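Local coordinates for protein thymidylate synthase ThyX (PDB 4P5A) that probably methylates the uracil base of UMP or dUMP, with FAD as cofactor and methylenetetrahydrofolate as methyl donor, at residues H188-R193 with Q215-W220; R193-D198 with V202-R207. One frame throughout, in Å; residues are numbered along the deposited sequence. Where two conformers were deposited one is given.

Contact 1 of 2, residues H188-R193 with Q215-W220. With FAD (flavin-adenine dinucleotide), chain H.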
# COMPACT_ATOMS: atom_id res chain seq x y z
N HIS B 188 2.07 9.20 10.76
CA HIS B 188 0.62 8.80 10.68
C HIS B 188 0.29 7.89 11.85
O HIS B 188 -0.77 8.04 12.50
CB HIS B 188 0.40 8.13 9.33
CG HIS B 188 -1.04 7.82 9.05
ND1 HIS B 188 -1.85 8.67 8.33
CD2 HIS B 188 -1.81 6.78 9.43
CE1 HIS B 188 -3.06 8.15 8.25
NE2 HIS B 188 -3.09 7.04 8.98
N PHE B 189 1.23 7.03 12.22
CA PHE B 189 1.00 6.13 13.36
C PHE B 189 0.95 6.95 14.68
O PHE B 189 0.06 6.71 15.49
CB PHE B 189 2.16 5.17 13.39
CG PHE B 189 2.30 4.36 14.65
CD1 PHE B 189 3.18 4.74 15.66
CD2 PHE B 189 1.59 3.15 14.80
CE1 PHE B 189 3.33 3.95 16.86
CE2 PHE B 189 1.81 2.32 15.99
CZ PHE B 189 2.67 2.78 17.02
N LEU B 190 1.82 7.95 14.81
CA LEU B 190 1.87 8.71 16.08
C LEU B 190 0.54 9.51 16.20
O LEU B 190 0.06 9.68 17.32
CB LEU B 190 3.05 9.70 16.14
CG LEU B 190 4.43 8.95 16.24
CD1 LEU B 190 5.49 9.96 16.17
CD2 LEU B 190 4.56 8.16 17.58
N SER B 191 0.01 10.02 15.10
CA SER B 191 -1.26 10.83 15.17
C SER B 191 -2.35 9.96 15.69
O SER B 191 -3.23 10.43 16.39
CB SER B 191 -1.63 11.34 13.79
OG SER B 191 -2.72 12.24 13.84
N LEU B 192 -2.30 8.68 15.41
CA LEU B 192 -3.46 7.79 15.83
C LEU B 192 -3.18 7.08 17.19
O LEU B 192 -4.11 6.74 17.92
CB LEU B 192 -3.67 6.67 14.77
CG LEU B 192 -4.26 7.16 13.49
CD1 LEU B 192 -4.05 5.98 12.36
CD2 LEU B 192 -5.78 7.52 13.72
N ARG B 193 -1.92 6.81 17.50
CA ARG B 193 -1.55 5.93 18.63
C ARG B 193 -0.96 6.75 19.80
O ARG B 193 -0.38 6.16 20.72
CB ARG B 193 -0.55 4.83 18.23
CG ARG B 193 -1.11 3.95 17.15
CD ARG B 193 -2.45 3.26 17.51
NE ARG B 193 -2.82 2.23 16.46
CZ ARG B 193 -3.86 1.42 16.62
NH1 ARG B 193 -4.65 1.52 17.75
NH2 ARG B 193 -4.11 0.48 15.70
N GLN B 215 7.82 5.82 22.89
CA GLN B 215 9.23 5.49 22.82
C GLN B 215 9.76 5.62 21.40
O GLN B 215 10.92 5.97 21.21
CB GLN B 215 9.47 4.08 23.39
CG GLN B 215 9.16 3.97 24.92
CD GLN B 215 9.41 2.50 25.37
OE1 GLN B 215 10.51 1.95 25.19
NE2 GLN B 215 8.37 1.85 25.83
N MET B 216 8.93 5.24 20.42
CA MET B 216 9.35 5.41 19.06
C MET B 216 9.58 6.89 18.83
O MET B 216 10.48 7.31 18.12
CB MET B 216 8.24 4.88 18.09
CG MET B 216 8.33 3.36 18.08
SD MET B 216 6.92 2.80 17.05
CE MET B 216 7.26 1.02 16.94
N GLU B 217 8.63 7.70 19.25
CA GLU B 217 8.73 9.17 19.00
C GLU B 217 9.97 9.80 19.62
O GLU B 217 10.59 10.67 19.01
CB GLU B 217 7.45 9.86 19.54
CG GLU B 217 7.43 11.36 19.20
CD GLU B 217 6.07 12.04 19.41
OE1 GLU B 217 5.06 11.36 19.74
OE2 GLU B 217 6.02 13.27 19.19
N THR B 218 10.25 9.39 20.83
CA THR B 218 11.46 9.89 21.53
C THR B 218 12.73 9.53 20.74
O THR B 218 13.61 10.42 20.52
CB THR B 218 11.53 9.25 22.93
OG1 THR B 218 10.45 9.77 23.72
CG2 THR B 218 12.96 9.62 23.58
N ALA B 219 12.78 8.32 20.21
CA ALA B 219 13.92 7.94 19.35
C ALA B 219 13.95 8.76 18.06
O ALA B 219 14.96 9.27 17.62
CB ALA B 219 13.94 6.41 19.03
N TRP B 220 12.82 8.86 17.38
CA TRP B 220 12.75 9.55 16.11
C TRP B 220 13.11 11.06 16.30
O TRP B 220 13.73 11.67 15.44
CB TRP B 220 11.32 9.45 15.59
CG TRP B 220 10.98 10.31 14.38
CD1 TRP B 220 11.64 10.38 13.17
CD2 TRP B 220 9.91 11.25 14.30
NE1 TRP B 220 10.97 11.24 12.33
CE2 TRP B 220 9.92 11.80 12.98
CE3 TRP B 220 8.87 11.64 15.18
CZ2 TRP B 220 9.01 12.78 12.58
CZ3 TRP B 220 7.98 12.54 14.77
CH2 TRP B 220 8.03 13.12 13.48
PA FAD H . -2.44 2.39 7.57
O1A FAD H . -1.03 2.64 7.92
O2A FAD H . -2.96 1.07 7.35
O5B FAD H . -2.77 3.29 6.34
C5B FAD H . -2.38 4.72 6.31
C4B FAD H . -3.21 5.47 5.30
O4B FAD H . -3.02 4.86 4.01
C3B FAD H . -4.68 5.33 5.56
O3B FAD H . -5.13 6.31 6.52
C2B FAD H . -5.31 5.59 4.18
O2B FAD H . -5.16 7.04 3.92
C1B FAD H . -4.29 4.88 3.24
N9A FAD H . -4.63 3.48 2.92
C8A FAD H . -3.82 2.42 3.09
N7A FAD H . -4.39 1.31 2.61
C5A FAD H . -5.60 1.70 2.04
C6A FAD H . -6.66 1.06 1.37
N6A FAD H . -6.66 -0.28 1.08
N1A FAD H . -7.73 1.84 0.99
C2A FAD H . -7.76 3.18 1.18
N3A FAD H . -6.76 3.83 1.82
C4A FAD H . -5.71 3.10 2.29
N1 FAD H . -9.95 -1.54 13.81
C2 FAD H . -10.93 -2.49 13.70
O2 FAD H . -10.83 -3.49 13.01
N3 FAD H . -12.02 -2.41 14.54
C4 FAD H . -12.13 -1.38 15.47
O4 FAD H . -13.20 -1.35 16.14
C4X FAD H . -11.14 -0.40 15.55
N5 FAD H . -11.24 0.75 16.37
C5X FAD H . -10.11 1.60 16.53
C6 FAD H . -10.00 2.61 17.51
C7 FAD H . -8.88 3.44 17.63
C7M FAD H . -8.95 4.49 18.75
C8 FAD H . -7.73 3.30 16.81
C8M FAD H . -6.49 4.25 16.88
C9 FAD H . -7.79 2.28 15.83
C9A FAD H . -8.94 1.41 15.73
N10 FAD H . -8.98 0.40 14.74
C10 FAD H . -10.05 -0.50 14.71
C1' FAD H . -7.80 0.13 13.86
C2' FAD H . -8.04 1.19 12.70
O2' FAD H . -9.23 0.90 11.91
C3' FAD H . -6.89 1.10 11.66
O3' FAD H . -6.67 -0.23 11.17
C4' FAD H . -5.48 1.60 12.29
O4' FAD H . -5.73 2.71 13.10
C5' FAD H . -4.51 1.93 11.13
O5' FAD H . -4.92 3.20 10.57
P FAD H . -4.82 3.37 8.97
O1P FAD H . -5.62 2.36 8.21
O2P FAD H . -5.21 4.77 8.73
O3P FAD H . -3.28 3.12 8.66
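Phe189 holds its CG anti to the backbone N (chi1 167°) and Met216 extends its chain beyond CG, so that the two side chains cross at about a right angle and the sulfur meets the ring obliquely. Met216 SD lies 3.8 Å from Phe189 CE1 and 4.7 Å from the centroid of that ring, a Met-aromatic contact. One face of the ring also carries CG of Arg193, 3.5 Å above its plane and offset toward the rim, while His87 meets the ring edge-to-face. Leu190 lays CD1 against both Glu217 and Trp220, while CD2 meets Glu217. CD1 comes within 3.8 Å of CZ3 of Trp220, and CD2 is 3.9 Å from Glu217 CB. The carboxylate also has polar partners: Glu217 OE2 forms a salt bridge with Arg236 and a hydrogen bond with His228. The two short helix axes pass 11.0 Å apart at 140°, so the interval is bridged by side chains. Helix 183-193 also serves the cofactor. His188 NE2 donates to FAD O2P over 3.1 Å (N-H...O angle 151°), with FAD C5B over one face of its imidazole, and the guanidinium of Arg193 has the flavin methyl C8M over one face, 3.4 Å from NH1. Since no hydrogen bond joins the two segments, the helices are held to each other here by apolar and sulfur-aromatic contacts, whereas His188 of helix 183-193 gives its N-H to the FAD diphosphate and Arg193 lies against the flavin methyl.

Contact 2 of 2, residues R193-D198 with V202-R207. With 5BU (5-bromo-uridine-5'-monophosphate), chain F.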
# COMPACT_ATOMS: atom_id res chain seq x y z
N ARG B 193 -1.92 6.81 17.50
CA ARG B 193 -1.55 5.93 18.63
C ARG B 193 -0.96 6.75 19.80
O ARG B 193 -0.38 6.16 20.72
CB ARG B 193 -0.55 4.83 18.23
CG ARG B 193 -1.11 3.95 17.15
CD ARG B 193 -2.45 3.26 17.51
NE ARG B 193 -2.82 2.23 16.46
CZ ARG B 193 -3.86 1.42 16.62
NH1 ARG B 193 -4.65 1.52 17.75
NH2 ARG B 193 -4.11 0.48 15.70
N THR B 194 -1.14 8.06 19.78
CA THR B 194 -0.88 8.83 21.01
C THR B 194 -2.14 9.66 21.31
O THR B 194 -2.83 10.17 20.38
CB THR B 194 0.31 9.74 20.92
OG1 THR B 194 0.14 10.66 19.83
CG2 THR B 194 1.57 8.97 20.78
N HIS B 195 -2.42 9.80 22.62
CA HIS B 195 -3.60 10.63 23.04
C HIS B 195 -3.06 11.99 23.50
O HIS B 195 -2.53 12.10 24.59
CB HIS B 195 -4.27 9.94 24.23
CG HIS B 195 -5.41 10.73 24.79
ND1 HIS B 195 -5.30 11.47 25.96
CD2 HIS B 195 -6.67 10.95 24.33
CE1 HIS B 195 -6.45 12.11 26.19
NE2 HIS B 195 -7.30 11.80 25.22
N ARG B 196 -3.24 13.01 22.67
CA ARG B 196 -2.71 14.32 22.94
C ARG B 196 -3.83 15.35 22.84
O ARG B 196 -4.23 15.73 21.73
CB ARG B 196 -1.60 14.65 21.97
CG ARG B 196 -0.42 13.72 22.17
CD ARG B 196 0.26 13.96 23.54
NE ARG B 196 1.43 13.09 23.56
CZ ARG B 196 1.47 11.85 23.99
NH1 ARG B 196 0.43 11.23 24.59
NH2 ARG B 196 2.59 11.24 23.89
N PRO B 197 -4.33 15.80 24.01
CA PRO B 197 -5.60 16.60 24.01
C PRO B 197 -5.54 17.94 23.27
O PRO B 197 -6.60 18.45 22.89
CB PRO B 197 -5.89 16.83 25.52
CG PRO B 197 -5.33 15.50 26.16
CD PRO B 197 -3.97 15.33 25.38
N ASP B 198 -4.31 18.45 23.11
CA ASP B 198 -3.88 19.58 22.26
C ASP B 198 -3.84 19.33 20.69
O ASP B 198 -3.77 20.30 19.91
CB ASP B 198 -2.41 19.92 22.69
CG ASP B 198 -1.40 18.63 22.67
OD1 ASP B 198 -0.41 18.58 21.79
OD2 ASP B 198 -1.56 17.70 23.56
N VAL B 202 -8.05 14.31 18.44
CA VAL B 202 -7.72 13.64 19.68
C VAL B 202 -8.06 12.16 19.51
O VAL B 202 -9.22 11.80 19.26
CB VAL B 202 -8.37 14.30 20.90
CG1 VAL B 202 -7.95 13.61 22.16
CG2 VAL B 202 -8.06 15.89 20.92
N SER B 203 -7.06 11.30 19.54
CA SER B 203 -7.28 9.87 19.33
C SER B 203 -7.28 9.21 20.71
O SER B 203 -6.76 9.77 21.65
CB SER B 203 -6.13 9.33 18.46
OG SER B 203 -6.40 7.96 18.08
N HIS B 204 -7.88 8.02 20.82
CA HIS B 204 -8.02 7.36 22.13
C HIS B 204 -7.45 5.94 22.03
O HIS B 204 -8.17 4.96 22.22
CB HIS B 204 -9.52 7.28 22.47
CG HIS B 204 -10.09 8.61 22.78
ND1 HIS B 204 -9.72 9.31 23.90
CD2 HIS B 204 -10.85 9.45 22.04
CE1 HIS B 204 -10.27 10.51 23.87
NE2 HIS B 204 -10.97 10.62 22.76
N PRO B 205 -6.15 5.81 21.71
CA PRO B 205 -5.60 4.46 21.67
C PRO B 205 -5.50 3.87 23.07
O PRO B 205 -5.39 4.61 24.11
CB PRO B 205 -4.14 4.73 21.20
CG PRO B 205 -3.80 6.12 21.77
CD PRO B 205 -5.13 6.87 21.55
N GLN B 206 -5.42 2.58 23.12
CA GLN B 206 -5.11 1.88 24.34
C GLN B 206 -3.78 2.30 24.92
O GLN B 206 -2.80 2.51 24.21
CB GLN B 206 -5.17 0.35 24.10
CG GLN B 206 -4.91 -0.47 25.40
CD GLN B 206 -5.65 -1.80 25.52
OE1 GLN B 206 -6.40 -2.16 24.68
NE2 GLN B 206 -5.51 -2.50 26.73
N ARG B 207 -3.69 2.39 26.28
CA ARG B 207 -2.44 2.88 26.81
C ARG B 207 -1.16 2.11 26.37
O ARG B 207 -0.07 2.70 26.16
CB ARG B 207 -2.58 2.82 28.37
CG ARG B 207 -1.28 3.28 29.01
CD ARG B 207 -1.02 4.82 28.77
NE ARG B 207 0.28 5.10 29.43
CZ ARG B 207 1.28 5.79 28.89
NH1 ARG B 207 1.11 6.37 27.71
NH2 ARG B 207 2.44 5.92 29.54
P 5BU F . -9.28 -4.88 20.25
OP1 5BU F . -9.85 -6.25 20.55
OP2 5BU F . -10.27 -3.71 20.44
OP3 5BU F . -7.90 -4.61 20.93
O5' 5BU F . -8.97 -4.89 18.63
C5' 5BU F . -9.85 -5.50 17.80
C4' 5BU F . -9.30 -5.29 16.29
O4' 5BU F . -9.32 -3.84 16.01
C3' 5BU F . -7.85 -5.70 16.14
O3' 5BU F . -7.56 -6.04 14.75
C2' 5BU F . -7.13 -4.39 16.45
O2' 5BU F . -5.83 -4.38 15.83
C1' 5BU F . -8.03 -3.27 15.97
N1 5BU F . -8.10 -2.10 16.87
C2 5BU F . -6.93 -1.36 17.05
O2 5BU F . -5.96 -1.65 16.31
N3 5BU F . -6.82 -0.36 17.95
C4 5BU F . -7.93 -0.04 18.75
O4 5BU F . -7.84 0.86 19.55
C5 5BU F . -9.08 -0.81 18.56
C6 5BU F . -9.23 -1.85 17.70
BR 5BU F . -10.69 -0.26 19.50
O HOH W 1 -4.40 12.23 20.06
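The loop joining helices 183-193 and 207-223 borders the shared flavin and nucleotide pocket, and in it the Pro205 ring lies against the backbone of Arg193, CG 3.5 Å from Arg193 C. The arginine reaches on to the bound 5-bromo-UMP with the edge of its guanidinium near the uracil: NH2 donates to O2 of the nucleotide (2.9 Å, 161°), and NH1 stands 2.9 Å from its N3. This fits the predicted part of Arg193 in ionising N3 of dUMP. His87 NE2 bonds to NE and so helps fix the rotation of the group. With an alanine at Arg193, the uracil O2 is likely to lose this donor and His87 its NE partner. Farther along, His195 has CG anti to the backbone N (chi1 176°), which sets its ring edge against a carbonyl, CD2 2.9 Å from Ser203 O. That oxygen is buried and finds no hydrogen-bond partner; the CA of His195 also approaches it, at 3.6 Å. The rings of His195 and His204 meet obliquely, centroids 5.0 Å apart, and Val202 CG1 touches His195 NE2 at 3.6 Å. With no direct hydrogen bond between the segments, a water links them, accepting from Ser203 N (2.9 Å) and Arg196 N and bonded to Thr194 O. Arg207, and Arg196 in one of its two conformers, form salt bridges with Glu210 and Glu214 of helix 207-223, whose N-cap position is held by Gln206. The Gln206 side chain packs on helix 78-84 and bonds to Arg166 of the third subunit.

Contact 2 is nested inside the loop closed by contact 1: the chain leaves helix 183-193, turns back on itself through 193-198 and 202-207, and enters helix 207-223, which packs back against helix 183-193. The two centres lie about 11 Å apart and Arg193 belongs to both. They also touch directly, Ser203 OG and Leu192 O being 2.6 Å apart in a probable hydrogen bond. Contact 1 is the buried helix pair, beside strand 69-77 of the antiparallel sheet, and contact 2 the partly buried loop that connects the same two helices. Together they bring cofactor-binding and nucleotide-binding groups of one subunit to sites that other subunits of the tetramer complete.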